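Local coordinates for putative pachytene checkpoint protein 2 (Caenorhabditis elegans, PDB 4XGU) that is an AAA+ ATPase that binds and hydrolyses ATP and probably acts as a protein remodeler in meiotic chromosome recombination, at residues Ala276-Ala279 with Leu280-Ile284; Ile335-Leu338 with Ala339-Gly342; Thr89-Pro92 with Ser93-His96; Gly320-Asp324 with Phe325-Ser329. All coordinates share one frame; numbering follows the deposited sequence.

Contact 1 of 4, residues Ala276-Ala279 with Leu280-Ile284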
ATOM      1  N   ALA B 276      10.945  -8.379 -11.967  1.00125.34           N
ATOM      2  CA  ALA B 276      11.592  -9.515 -12.616  1.00125.10           C
ATOM      3  C   ALA B 276      10.598 -10.604 -13.021  1.00126.11           C
ATOM      4  O   ALA B 276      10.838 -11.338 -13.981  1.00127.39           O
ATOM      5  CB  ALA B 276      12.665 -10.098 -11.707  1.00122.16           C
ATOM      6  N   VAL B 277       9.490 -10.712 -12.294  1.00121.98           N
ATOM      7  CA  VAL B 277       8.489 -11.731 -12.600  1.00107.62           C
ATOM      8  C   VAL B 277       7.783 -11.395 -13.908  1.00100.55           C
ATOM      9  O   VAL B 277       7.233 -12.274 -14.571  1.00 99.17           O
ATOM     10  CB  VAL B 277       7.451 -11.887 -11.459  1.00112.26           C
ATOM     11  CG1 VAL B 277       8.073 -11.515 -10.120  1.00117.69           C
ATOM     12  CG2 VAL B 277       6.210 -11.044 -11.720  1.00112.53           C
ATOM     13  N   ASN B 278       7.811 -10.119 -14.281  1.00103.43           N
ATOM     14  CA  ASN B 278       7.295  -9.692 -15.572  1.00109.76           C
ATOM     15  C   ASN B 278       8.290 -10.051 -16.664  1.00113.88           C
ATOM     16  O   ASN B 278       7.912 -10.498 -17.746  1.00118.14           O
ATOM     17  CB  ASN B 278       7.011  -8.189 -15.582  1.00115.27           C
ATOM     18  CG  ASN B 278       6.608  -7.680 -16.954  1.00112.92           C
ATOM     19  OD1 ASN B 278       5.456  -7.819 -17.368  1.00114.53           O
ATOM     20  ND2 ASN B 278       7.558  -7.085 -17.667  1.00108.45           N
ATOM     21  N   ALA B 279       9.570  -9.853 -16.363  1.00113.19           N
ATOM     22  CA  ALA B 279      10.637 -10.243 -17.274  1.00106.53           C
ATOM     23  C   ALA B 279      10.643 -11.756 -17.437  1.00101.00           C
ATOM     24  O   ALA B 279      10.803 -12.267 -18.544  1.00 97.49           O
ATOM     25  CB  ALA B 279      11.984  -9.753 -16.767  1.00104.90           C
ATOM     26  N   LEU B 280      10.457 -12.462 -16.326  1.00100.07           N
ATOM     27  CA  LEU B 280      10.417 -13.918 -16.336  1.00 95.27           C
ATOM     28  C   LEU B 280       9.304 -14.426 -17.249  1.00 98.79           C
ATOM     29  O   LEU B 280       9.544 -15.252 -18.131  1.00 98.57           O
ATOM     30  CB  LEU B 280      10.222 -14.461 -14.919  1.00 89.54           C
ATOM     31  CG  LEU B 280      10.172 -15.985 -14.799  1.00 89.46           C
ATOM     32  CD1 LEU B 280      11.561 -16.586 -14.968  1.00 90.63           C
ATOM     33  CD2 LEU B 280       9.549 -16.410 -13.476  1.00 88.71           C
ATOM     34  N   LEU B 281       8.092 -13.921 -17.037  1.00100.08           N
ATOM     35  CA  LEU B 281       6.931 -14.321 -17.830  1.00 94.75           C
ATOM     36  C   LEU B 281       7.087 -13.942 -19.301  1.00 91.90           C
ATOM     37  O   LEU B 281       6.665 -14.685 -20.189  1.00 93.21           O
ATOM     38  CB  LEU B 281       5.655 -13.694 -17.264  1.00 94.65           C
ATOM     39  CG  LEU B 281       4.764 -14.621 -16.428  1.00 95.68           C
ATOM     40  CD1 LEU B 281       5.495 -15.122 -15.193  1.00 99.04           C
ATOM     41  CD2 LEU B 281       3.473 -13.917 -16.043  1.00 99.04           C
ATOM     42  N   THR B 282       7.688 -12.783 -19.551  1.00 91.63           N
ATOM     43  CA  THR B 282       7.999 -12.361 -20.911  1.00 92.86           C
ATOM     44  C   THR B 282       9.027 -13.303 -21.533  1.00102.38           C
ATOM     45  O   THR B 282       8.886 -13.719 -22.685  1.00107.26           O
ATOM     46  CB  THR B 282       8.531 -10.916 -20.948  1.00 86.16           C
ATOM     47  OG1 THR B 282       7.512 -10.022 -20.483  1.00 84.54           O
ATOM     48  CG2 THR B 282       8.932 -10.528 -22.361  1.00 86.91           C
ATOM     49  N   GLN B 283      10.052 -13.650 -20.760  1.00102.41           N
ATOM     50  CA  GLN B 283      11.079 -14.577 -21.226  1.00 96.84           C
ATOM     51  C   GLN B 283      10.515 -15.983 -21.388  1.00 93.62           C
ATOM     52  O   GLN B 283      10.957 -16.738 -22.255  1.00 95.85           O
ATOM     53  CB  GLN B 283      12.270 -14.595 -20.267  1.00 94.58           C
ATOM     54  CG  GLN B 283      13.121 -13.347 -20.337  1.00 98.73           C
ATOM     55  CD  GLN B 283      13.413 -12.937 -21.761  1.00101.36           C
ATOM     56  OE1 GLN B 283      14.076 -13.661 -22.504  1.00 98.56           O
ATOM     57  NE2 GLN B 283      12.906 -11.777 -22.157  1.00107.46           N
ATOM     58  N   ILE B 284       9.539 -16.328 -20.552  1.00 89.41           N
ATOM     59  CA  ILE B 284       8.830 -17.595 -20.694  1.00 80.00           C
ATOM     60  C   ILE B 284       8.086 -17.619 -22.023  1.00 75.83           C
ATOM     61  O   ILE B 284       8.131 -18.610 -22.750  1.00 76.51           O
ATOM     62  CB  ILE B 284       7.834 -17.832 -19.539  1.00 75.76           C
ATOM     63  CG1 ILE B 284       8.575 -18.216 -18.260  1.00 78.99           C
ATOM     64  CG2 ILE B 284       6.855 -18.933 -19.896  1.00 72.44           C
ATOM     65  CD1 ILE B 284       7.660 -18.471 -17.082  1.00 78.87           C
TER
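Thr282 reaches back one helical turn and holds the carbonyl of Asn278 twice. Its backbone N donates to Asn278 O over 2.9 Å, and its hydroxyl OG1 donates to Asn278 O over 2.8 Å. The two donors arrive from opposite faces of the carbonyl plane, each about 30° out of it. A chi1 of -63° is what sets the hydroxyl beside Thr282's own N and sends the methyl CG2 the other way. The amide of Asn278 passes slantwise by this group, with ND2 4.1 Å from Thr282 OG1. One residue on, Gln283 N bonds Ala279 O at 2.7 Å while Gln283 CG folds against Ala279 O at 3.1 Å; the far end of that side chain turns to Arg286. Leu281 N bonds Val277 O in the usual helical way, and Leu281 CD1 lies 3.4 Å from Val277 O. Further out, Leu280 packs on Phe222 and on Val229 and Phe233 of helix 228-241, Leu281 touches Ala308 and Arg312, and Asn278 meets Phe218 of a neighbouring subunit. Helix 275-288 of the AAA ATPase region thus packs between other helices, and Thr282 spends its hydroxyl hydrogen on Asn278 O, inside its own helix.

Contact 2 of 4, residues Ile335-Leu338 with Ala339-Gly342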
ATOM      1  N   ILE B 335      11.694 -52.159   1.656  1.00 79.81           N
ATOM      2  CA  ILE B 335      12.096 -53.433   2.242  1.00 75.96           C
ATOM      3  C   ILE B 335      12.756 -54.336   1.204  1.00 80.70           C
ATOM      4  O   ILE B 335      13.786 -54.951   1.472  1.00 85.04           O
ATOM      5  CB  ILE B 335      10.894 -54.167   2.864  1.00 69.87           C
ATOM      6  CG1 ILE B 335      10.262 -53.309   3.959  1.00 69.97           C
ATOM      7  CG2 ILE B 335      11.313 -55.517   3.424  1.00 66.84           C
ATOM      8  CD1 ILE B 335       9.015 -53.915   4.560  1.00 75.17           C
ATOM      9  N   MET B 336      12.161 -54.405   0.016  1.00 82.03           N
ATOM     10  CA  MET B 336      12.697 -55.240  -1.055  1.00 82.68           C
ATOM     11  C   MET B 336      14.076 -54.761  -1.497  1.00 81.77           C
ATOM     12  O   MET B 336      14.941 -55.570  -1.837  1.00 81.47           O
ATOM     13  CB  MET B 336      11.739 -55.266  -2.246  1.00 83.29           C
ATOM     14  CG  MET B 336      10.430 -55.979  -1.958  1.00 84.11           C
ATOM     15  SD  MET B 336      10.704 -57.575  -1.165  1.00 99.10           S
ATOM     16  CE  MET B 336      11.568 -58.456  -2.467  1.00 75.68           C
ATOM     17  N   GLU B 337      14.275 -53.447  -1.488  1.00 82.81           N
ATOM     18  CA  GLU B 337      15.569 -52.864  -1.820  1.00 81.45           C
ATOM     19  C   GLU B 337      16.571 -53.113  -0.703  1.00 83.52           C
ATOM     20  O   GLU B 337      17.757 -53.328  -0.954  1.00 89.85           O
ATOM     21  CB  GLU B 337      15.433 -51.362  -2.089  1.00 82.27           C
ATOM     22  CG  GLU B 337      16.755 -50.610  -2.207  1.00 80.49           C
ATOM     23  CD  GLU B 337      17.549 -50.973  -3.453  1.00 81.66           C
ATOM     24  OE1 GLU B 337      17.029 -51.720  -4.311  1.00 85.18           O
ATOM     25  OE2 GLU B 337      18.699 -50.503  -3.577  1.00 79.78           O
ATOM     26  N   LEU B 338      16.087 -53.086   0.534  1.00 78.29           N
ATOM     27  CA  LEU B 338      16.930 -53.388   1.684  1.00 72.84           C
ATOM     28  C   LEU B 338      17.383 -54.843   1.663  1.00 73.29           C
ATOM     29  O   LEU B 338      18.462 -55.177   2.155  1.00 84.32           O
ATOM     30  CB  LEU B 338      16.189 -53.092   2.987  1.00 70.70           C
ATOM     31  CG  LEU B 338      16.063 -51.629   3.406  1.00 71.53           C
ATOM     32  CD1 LEU B 338      15.183 -51.516   4.639  1.00 71.47           C
ATOM     33  CD2 LEU B 338      17.435 -51.027   3.667  1.00 70.52           C
ATOM     34  N   ALA B 339      16.551 -55.708   1.092  1.00 68.65           N
ATOM     35  CA  ALA B 339      16.879 -57.125   0.978  1.00 70.11           C
ATOM     36  C   ALA B 339      17.871 -57.368  -0.154  1.00 74.35           C
ATOM     37  O   ALA B 339      18.672 -58.300  -0.097  1.00 83.96           O
ATOM     38  CB  ALA B 339      15.617 -57.945   0.762  1.00 70.45           C
ATOM     39  N   ARG B 340      17.811 -56.528  -1.182  1.00 73.30           N
ATOM     40  CA  ARG B 340      18.715 -56.647  -2.320  1.00 75.80           C
ATOM     41  C   ARG B 340      20.162 -56.397  -1.909  1.00 73.76           C
ATOM     42  O   ARG B 340      21.069 -57.096  -2.354  1.00 74.83           O
ATOM     43  CB  ARG B 340      18.314 -55.673  -3.430  1.00 75.25           C
ATOM     44  CG  ARG B 340      19.170 -55.781  -4.682  1.00 75.91           C
ATOM     45  CD  ARG B 340      18.812 -54.713  -5.703  1.00 76.13           C
ATOM     46  NE  ARG B 340      19.166 -53.375  -5.240  1.00 77.17           N
ATOM     47  CZ  ARG B 340      20.359 -52.817  -5.415  1.00 76.36           C
ATOM     48  NH1 ARG B 340      21.321 -53.484  -6.044  1.00 70.06           N
ATOM     49  NH2 ARG B 340      20.595 -51.594  -4.961  1.00 74.98           N
ATOM     50  N   ILE B 341      20.376 -55.397  -1.062  1.00 73.97           N
ATOM     51  CA  ILE B 341      21.723 -55.064  -0.613  1.00 74.79           C
ATOM     52  C   ILE B 341      22.128 -55.889   0.601  1.00 86.96           C
ATOM     53  O   ILE B 341      23.236 -55.751   1.114  1.00 95.45           O
ATOM     54  CB  ILE B 341      21.853 -53.572  -0.279  1.00 68.62           C
ATOM     55  CG1 ILE B 341      20.681 -53.118   0.591  1.00 68.37           C
ATOM     56  CG2 ILE B 341      21.905 -52.747  -1.553  1.00 66.07           C
ATOM     57  CD1 ILE B 341      20.665 -51.630   0.856  1.00 66.06           C
ATOM     58  N   GLY B 342      21.224 -56.750   1.057  1.00 91.66           N
ATOM     59  CA  GLY B 342      21.529 -57.674   2.135  1.00 91.78           C
ATOM     60  C   GLY B 342      21.332 -57.103   3.525  1.00 89.49           C
ATOM     61  O   GLY B 342      21.718 -57.722   4.517  1.00 94.66           O
TER
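Glu337 and Arg340 meet because Glu337 CG stands anti to its backbone N (chi1 170°) before the chain bends at chi2, while Arg340 runs out extended and bends at chi3 (68°). The two side chains then lie alongside each other, pointing the same way. Arg340 grips the carboxylate side-on: NE donates to Glu337 OE1 at 2.9 Å, from above the carboxylate plane, and NH2 donates to Glu337 OE2 at 2.6 Å, on its syn side. Both oxygens sit close to the guanidinium plane, although the two flat groups are turned 34° apart. This is an i to i+3 salt bridge on the last turn of helix 324-340, in the AAA+ lid region, where Asn165 N of a neighbouring subunit also donates to Glu337 OE2. With an alanine in place of Glu337, the guanidinium would probably turn more easily, keeping a weak bond to His163 O of that subunit, and Asn165 N would lose this acceptor. Ile341 CG2 lies over one face of the Arg340 guanidinium, toward the rim, and Ile341 CD1 reaches Leu338 CD2 at 4.3 Å. The helix stops just beyond, where Gly342 takes a positive phi at which a CB would jam against the carbonyl O of Ile341.

Contact 3 of 4, residues Thr89-Pro92 with Ser93-His96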
ATOM      1  N   THR B  89       2.459 -57.080 -30.918  1.00106.14           N
ATOM      2  CA  THR B  89       2.890 -56.517 -32.196  1.00101.28           C
ATOM      3  C   THR B  89       3.536 -55.150 -32.024  1.00 99.93           C
ATOM      4  O   THR B  89       2.844 -54.139 -31.895  1.00101.72           O
ATOM      5  CB  THR B  89       1.715 -56.385 -33.179  1.00 97.35           C
ATOM      6  OG1 THR B  89       0.587 -55.819 -32.500  1.00 99.19           O
ATOM      7  CG2 THR B  89       1.331 -57.744 -33.738  1.00 95.94           C
ATOM      8  N   ILE B  90       4.864 -55.123 -32.032  1.00 93.65           N
ATOM      9  CA  ILE B  90       5.600 -53.880 -31.846  1.00 85.73           C
ATOM     10  C   ILE B  90       6.282 -53.417 -33.127  1.00 91.59           C
ATOM     11  O   ILE B  90       7.263 -54.011 -33.575  1.00 96.35           O
ATOM     12  CB  ILE B  90       6.658 -54.019 -30.746  1.00 79.98           C
ATOM     13  CG1 ILE B  90       6.024 -54.572 -29.471  1.00 81.16           C
ATOM     14  CG2 ILE B  90       7.321 -52.680 -30.475  1.00 79.43           C
ATOM     15  CD1 ILE B  90       6.997 -54.714 -28.325  1.00 81.46           C
ATOM     16  N   ASN B  91       5.747 -52.350 -33.711  1.00 92.04           N
ATOM     17  CA  ASN B  91       6.337 -51.715 -34.882  1.00 91.32           C
ATOM     18  C   ASN B  91       7.739 -51.198 -34.568  1.00 83.14           C
ATOM     19  O   ASN B  91       7.922 -50.438 -33.617  1.00 78.05           O
ATOM     20  CB  ASN B  91       5.423 -50.584 -35.366  1.00102.03           C
ATOM     21  CG  ASN B  91       6.109 -49.630 -36.331  1.00113.81           C
ATOM     22  OD1 ASN B  91       6.951 -50.025 -37.137  1.00120.85           O
ATOM     23  ND2 ASN B  91       5.733 -48.358 -36.258  1.00115.03           N
ATOM     24  N   PRO B  92       8.737 -51.612 -35.370  1.00 82.71           N
ATOM     25  CA  PRO B  92      10.147 -51.245 -35.177  1.00 82.24           C
ATOM     26  C   PRO B  92      10.431 -49.742 -35.202  1.00 90.19           C
ATOM     27  O   PRO B  92      11.589 -49.346 -35.067  1.00 95.70           O
ATOM     28  CB  PRO B  92      10.853 -51.940 -36.353  1.00 78.67           C
ATOM     29  CG  PRO B  92       9.772 -52.250 -37.337  1.00 78.00           C
ATOM     30  CD  PRO B  92       8.574 -52.547 -36.496  1.00 82.81           C
ATOM     31  N   SER B  93       9.401 -48.921 -35.373  1.00 96.50           N
ATOM     32  CA  SER B  93       9.566 -47.472 -35.355  1.00 99.09           C
ATOM     33  C   SER B  93       9.396 -46.896 -33.951  1.00 89.49           C
ATOM     34  O   SER B  93       9.794 -45.761 -33.686  1.00 85.28           O
ATOM     35  CB  SER B  93       8.571 -46.806 -36.306  1.00103.88           C
ATOM     36  OG  SER B  93       8.540 -45.405 -36.095  1.00105.52           O
ATOM     37  N   ASN B  94       8.801 -47.681 -33.058  1.00 79.87           N
ATOM     38  CA  ASN B  94       8.541 -47.230 -31.697  1.00 74.11           C
ATOM     39  C   ASN B  94       9.605 -47.709 -30.724  1.00 74.74           C
ATOM     40  O   ASN B  94       9.553 -47.396 -29.535  1.00 84.30           O
ATOM     41  CB  ASN B  94       7.172 -47.710 -31.221  1.00 78.35           C
ATOM     42  CG  ASN B  94       6.073 -47.405 -32.211  1.00 85.31           C
ATOM     43  OD1 ASN B  94       5.510 -46.312 -32.215  1.00 88.33           O
ATOM     44  ND2 ASN B  94       5.756 -48.378 -33.055  1.00 92.72           N
ATOM     45  N   ILE B  95      10.566 -48.477 -31.225  1.00 65.65           N
ATOM     46  CA  ILE B  95      11.625 -48.981 -30.366  1.00 68.60           C
ATOM     47  C   ILE B  95      12.889 -48.145 -30.536  1.00 64.32           C
ATOM     48  O   ILE B  95      13.417 -47.997 -31.639  1.00 63.41           O
ATOM     49  CB  ILE B  95      11.909 -50.476 -30.634  1.00 75.65           C
ATOM     50  CG1 ILE B  95      12.309 -50.723 -32.086  1.00 82.76           C
ATOM     51  CG2 ILE B  95      10.674 -51.296 -30.337  1.00 82.87           C
ATOM     52  CD1 ILE B  95      12.485 -52.190 -32.406  1.00 83.82           C
ATOM     53  N   HIS B  96      13.358 -47.575 -29.432  1.00 64.72           N
ATOM     54  CA  HIS B  96      14.480 -46.650 -29.492  1.00 72.16           C
ATOM     55  C   HIS B  96      15.678 -47.153 -28.710  1.00 73.92           C
ATOM     56  O   HIS B  96      15.561 -47.609 -27.571  1.00 72.43           O
ATOM     57  CB  HIS B  96      14.071 -45.277 -28.974  1.00 73.27           C
ATOM     58  CG  HIS B  96      12.787 -44.776 -29.551  1.00 77.33           C
ATOM     59  ND1 HIS B  96      11.575 -44.941 -28.917  1.00 82.21           N
ATOM     60  CD2 HIS B  96      12.522 -44.125 -30.709  1.00 80.45           C
ATOM     61  CE1 HIS B  96      10.618 -44.407 -29.658  1.00 86.82           C
ATOM     62  NE2 HIS B  96      11.166 -43.906 -30.749  1.00 86.67           N
TER
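Asn91 O is gripped by two donors of a single residue, Asn94. Asn94 N bonds Asn91 O at 2.9 Å, nearly straight at its hydrogen, and Asn94 ND2 reaches Asn91 O at 3.0 Å from the same face of the carbonyl. With chi1 at -50° the Asn94 side chain stays beside its own N, which brings the amide to the oxygen that the backbone already holds. The first bond closes a type I beta turn from Asn91 to Asn94. At its start, Asn91 OD1 accepts a weak bond from Ser93 N at 3.2 Å, an Asx turn, and the two asparagine amides stand almost perpendicular. A leucine in place of Asn94 would probably leave Asn91 O with the backbone N-H alone and the turn less firmly closed. Beneath the polar side, Ile90 CG2 meets Ile95 CG2 at 3.6 Å, the side chains crossing at about a right angle, and Ile95 CG1 lies 3.4 Å from Pro92 O. Ile90 and Ile95 also pack on Ile37 of helix 30-41, and His96 pairs through its backbone with strand 12-16 in the Pch2 N-terminal domain. The turn into strand 95-98 is therefore hydrogen-bonded through Asn94 on one side and apolar on the other.

Contact 4 of 4, residues Gly320-Asp324 with Phe325-Ser329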
ATOM      1  N   GLY B 320      -1.104 -35.277  -5.213  1.00 71.79           N
ATOM      2  CA  GLY B 320      -1.393 -35.307  -3.792  1.00 83.52           C
ATOM      3  C   GLY B 320      -0.442 -36.198  -3.021  1.00 90.35           C
ATOM      4  O   GLY B 320       0.340 -36.941  -3.616  1.00 91.76           O
ATOM      5  N   GLN B 321      -0.501 -36.115  -1.696  1.00 95.24           N
ATOM      6  CA  GLN B 321       0.259 -37.023  -0.845  1.00 97.96           C
ATOM      7  C   GLN B 321      -0.239 -38.446  -1.082  1.00 91.01           C
ATOM      8  O   GLN B 321      -1.432 -38.653  -1.304  1.00 98.13           O
ATOM      9  CB  GLN B 321       0.124 -36.635   0.631  1.00105.30           C
ATOM     10  CG  GLN B 321       0.647 -35.241   0.982  1.00105.51           C
ATOM     11  CD  GLN B 321       2.167 -35.172   1.087  1.00 99.95           C
ATOM     12  OE1 GLN B 321       2.880 -36.055   0.608  1.00 94.12           O
ATOM     13  NE2 GLN B 321       2.666 -34.116   1.720  1.00101.84           N
ATOM     14  N   PRO B 322       0.672 -39.431  -1.045  1.00 79.87           N
ATOM     15  CA  PRO B 322       0.301 -40.807  -1.394  1.00 72.97           C
ATOM     16  C   PRO B 322      -0.823 -41.357  -0.521  1.00 79.33           C
ATOM     17  O   PRO B 322      -0.867 -41.075   0.676  1.00 81.32           O
ATOM     18  CB  PRO B 322       1.600 -41.588  -1.167  1.00 70.44           C
ATOM     19  CG  PRO B 322       2.383 -40.757  -0.205  1.00 71.37           C
ATOM     20  CD  PRO B 322       2.060 -39.340  -0.560  1.00 75.85           C
ATOM     21  N   SER B 323      -1.726 -42.123  -1.123  1.00 89.26           N
ATOM     22  CA  SER B 323      -2.817 -42.758  -0.390  1.00 93.04           C
ATOM     23  C   SER B 323      -2.324 -43.988   0.364  1.00 95.88           C
ATOM     24  O   SER B 323      -1.140 -44.323   0.309  1.00 99.78           O
ATOM     25  CB  SER B 323      -3.949 -43.143  -1.344  1.00 95.23           C
ATOM     26  OG  SER B 323      -3.470 -43.962  -2.398  1.00 97.03           O
ATOM     27  N   ASP B 324      -3.235 -44.661   1.063  1.00 94.10           N
ATOM     28  CA  ASP B 324      -2.881 -45.829   1.869  1.00 95.18           C
ATOM     29  C   ASP B 324      -2.273 -46.951   1.031  1.00 87.15           C
ATOM     30  O   ASP B 324      -1.329 -47.614   1.462  1.00 80.11           O
ATOM     31  CB  ASP B 324      -4.108 -46.348   2.622  1.00102.37           C
ATOM     32  CG  ASP B 324      -4.604 -45.371   3.668  1.00105.91           C
ATOM     33  OD1 ASP B 324      -4.549 -44.149   3.413  1.00110.11           O
ATOM     34  OD2 ASP B 324      -5.045 -45.824   4.746  1.00104.72           O
ATOM     35  N   PHE B 325      -2.815 -47.160  -0.165  1.00 89.08           N
ATOM     36  CA  PHE B 325      -2.282 -48.167  -1.077  1.00 91.87           C
ATOM     37  C   PHE B 325      -0.898 -47.773  -1.582  1.00 87.76           C
ATOM     38  O   PHE B 325      -0.014 -48.619  -1.717  1.00 88.40           O
ATOM     39  CB  PHE B 325      -3.228 -48.379  -2.259  1.00 99.66           C
ATOM     40  CG  PHE B 325      -2.615 -49.152  -3.397  1.00112.25           C
ATOM     41  CD1 PHE B 325      -2.639 -50.532  -3.405  1.00116.13           C
ATOM     42  CD2 PHE B 325      -2.018 -48.492  -4.463  1.00119.09           C
ATOM     43  CE1 PHE B 325      -2.077 -51.241  -4.449  1.00120.81           C
ATOM     44  CE2 PHE B 325      -1.455 -49.197  -5.510  1.00121.32           C
ATOM     45  CZ  PHE B 325      -1.485 -50.572  -5.503  1.00122.82           C
ATOM     46  N   ALA B 326      -0.721 -46.490  -1.876  1.00 83.33           N
ATOM     47  CA  ALA B 326       0.550 -45.997  -2.387  1.00 77.70           C
ATOM     48  C   ALA B 326       1.624 -46.037  -1.304  1.00 77.79           C
ATOM     49  O   ALA B 326       2.782 -46.356  -1.580  1.00 80.19           O
ATOM     50  CB  ALA B 326       0.394 -44.587  -2.929  1.00 75.44           C
ATOM     51  N   ARG B 327       1.232 -45.716  -0.074  1.00 73.46           N
ATOM     52  CA  ARG B 327       2.157 -45.756   1.055  1.00 71.25           C
ATOM     53  C   ARG B 327       2.728 -47.156   1.239  1.00 73.57           C
ATOM     54  O   ARG B 327       3.932 -47.319   1.438  1.00 80.53           O
ATOM     55  CB  ARG B 327       1.469 -45.300   2.342  1.00 72.88           C
ATOM     56  CG  ARG B 327       1.419 -43.794   2.531  1.00 76.13           C
ATOM     57  CD  ARG B 327       0.600 -43.429   3.759  1.00 83.60           C
ATOM     58  NE  ARG B 327      -0.838 -43.456   3.500  1.00 94.54           N
ATOM     59  CZ  ARG B 327      -1.597 -42.370   3.400  1.00104.72           C
ATOM     60  NH1 ARG B 327      -1.057 -41.167   3.551  1.00109.59           N
ATOM     61  NH2 ARG B 327      -2.897 -42.483   3.156  1.00106.59           N
ATOM     62  N   TYR B 328       1.860 -48.161   1.164  1.00 75.00           N
ATOM     63  CA  TYR B 328       2.286 -49.552   1.272  1.00 77.45           C
ATOM     64  C   TYR B 328       3.306 -49.885   0.189  1.00 78.13           C
ATOM     65  O   TYR B 328       4.323 -50.527   0.454  1.00 81.22           O
ATOM     66  CB  TYR B 328       1.083 -50.502   1.173  1.00 78.17           C
ATOM     67  CG  TYR B 328       1.464 -51.961   1.026  1.00 80.11           C
ATOM     68  CD1 TYR B 328       1.715 -52.512  -0.225  1.00 72.13           C
ATOM     69  CD2 TYR B 328       1.568 -52.788   2.138  1.00 82.04           C
ATOM     70  CE1 TYR B 328       2.074 -53.837  -0.364  1.00 73.45           C
ATOM     71  CE2 TYR B 328       1.919 -54.120   2.007  1.00 85.15           C
ATOM     72  CZ  TYR B 328       2.171 -54.637   0.754  1.00 82.48           C
ATOM     73  OH  TYR B 328       2.523 -55.959   0.617  1.00 88.01           O
ATOM     74  N   SER B 329       3.011 -49.451  -1.032  1.00 78.03           N
ATOM     75  CA  SER B 329       3.857 -49.730  -2.184  1.00 78.83           C
ATOM     76  C   SER B 329       5.271 -49.201  -1.980  1.00 76.72           C
ATOM     77  O   SER B 329       6.246 -49.852  -2.352  1.00 80.39           O
ATOM     78  CB  SER B 329       3.248 -49.120  -3.447  1.00 89.43           C
ATOM     79  OG  SER B 329       1.902 -49.532  -3.614  1.00100.10           O
TER
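The guanidinium of Arg327 has the Pro322-Ser323 peptide over one face and the carboxylate of Asp324 at its edge. Pro322 C sits over the centre of the group, 4.0 Å above its plane, while Asp324 OD1 approaches Arg327 NH2 near the plane. That salt bridge measures 2.4 Å from Asp324 OD1 to Arg327 NH2, so short that the exact length is doubtful. Only OD1 makes the salt bridge, and the two planes are turned 77° apart. A bend at chi3 (-80°) folds the arginine back over the start of its own helix. The Phe325 ring carries Ser329 OG over one face, toward the rim; Ser329 OG also bonds Phe325 O at 2.8 Å, from the opposite face of that carbonyl to Ser329 N. Ser323 takes the N-cap position of helix 324-340, and its O receives Arg327 N at 2.8 Å. Its hydroxyl bonds weakly to Asp142. Pro322 CB rests on Ala326 CB at 3.7 Å, and the Pro322 side chain is about 6 Å from the bound ADP. Outside, Asp324 OD2 has a long, weak ion pair with Arg380, and Tyr328 OH bonds Gln356 O. Asp324, in the first turn, would probably interact favourably with the helix's N-terminal end as well as with Arg327, so charge is likely to add to the backbone bonds where the chain passes from AAA core to lid.

In the fold
From the N terminus, contact 3 comes first, turning the chain into strand 95-98, an outer strand, within this chain, of the small sheet in the N-terminal domain. Contact 1 follows, within helix 275-288 of the ATPase core. Contact 4 takes the chain from the loop after strand 315-318 into helix 324-340, close to the ADP, and contact 2 ends that same helix at a subunit interface. All four are local and lie in series; none nests or crosses. Contacts 2 and 4 share a helix, with nearest atoms about 7 Å apart, whereas contacts 1 and 2 lie on opposite sides of the chain's centre, their own centres about 47 Å apart.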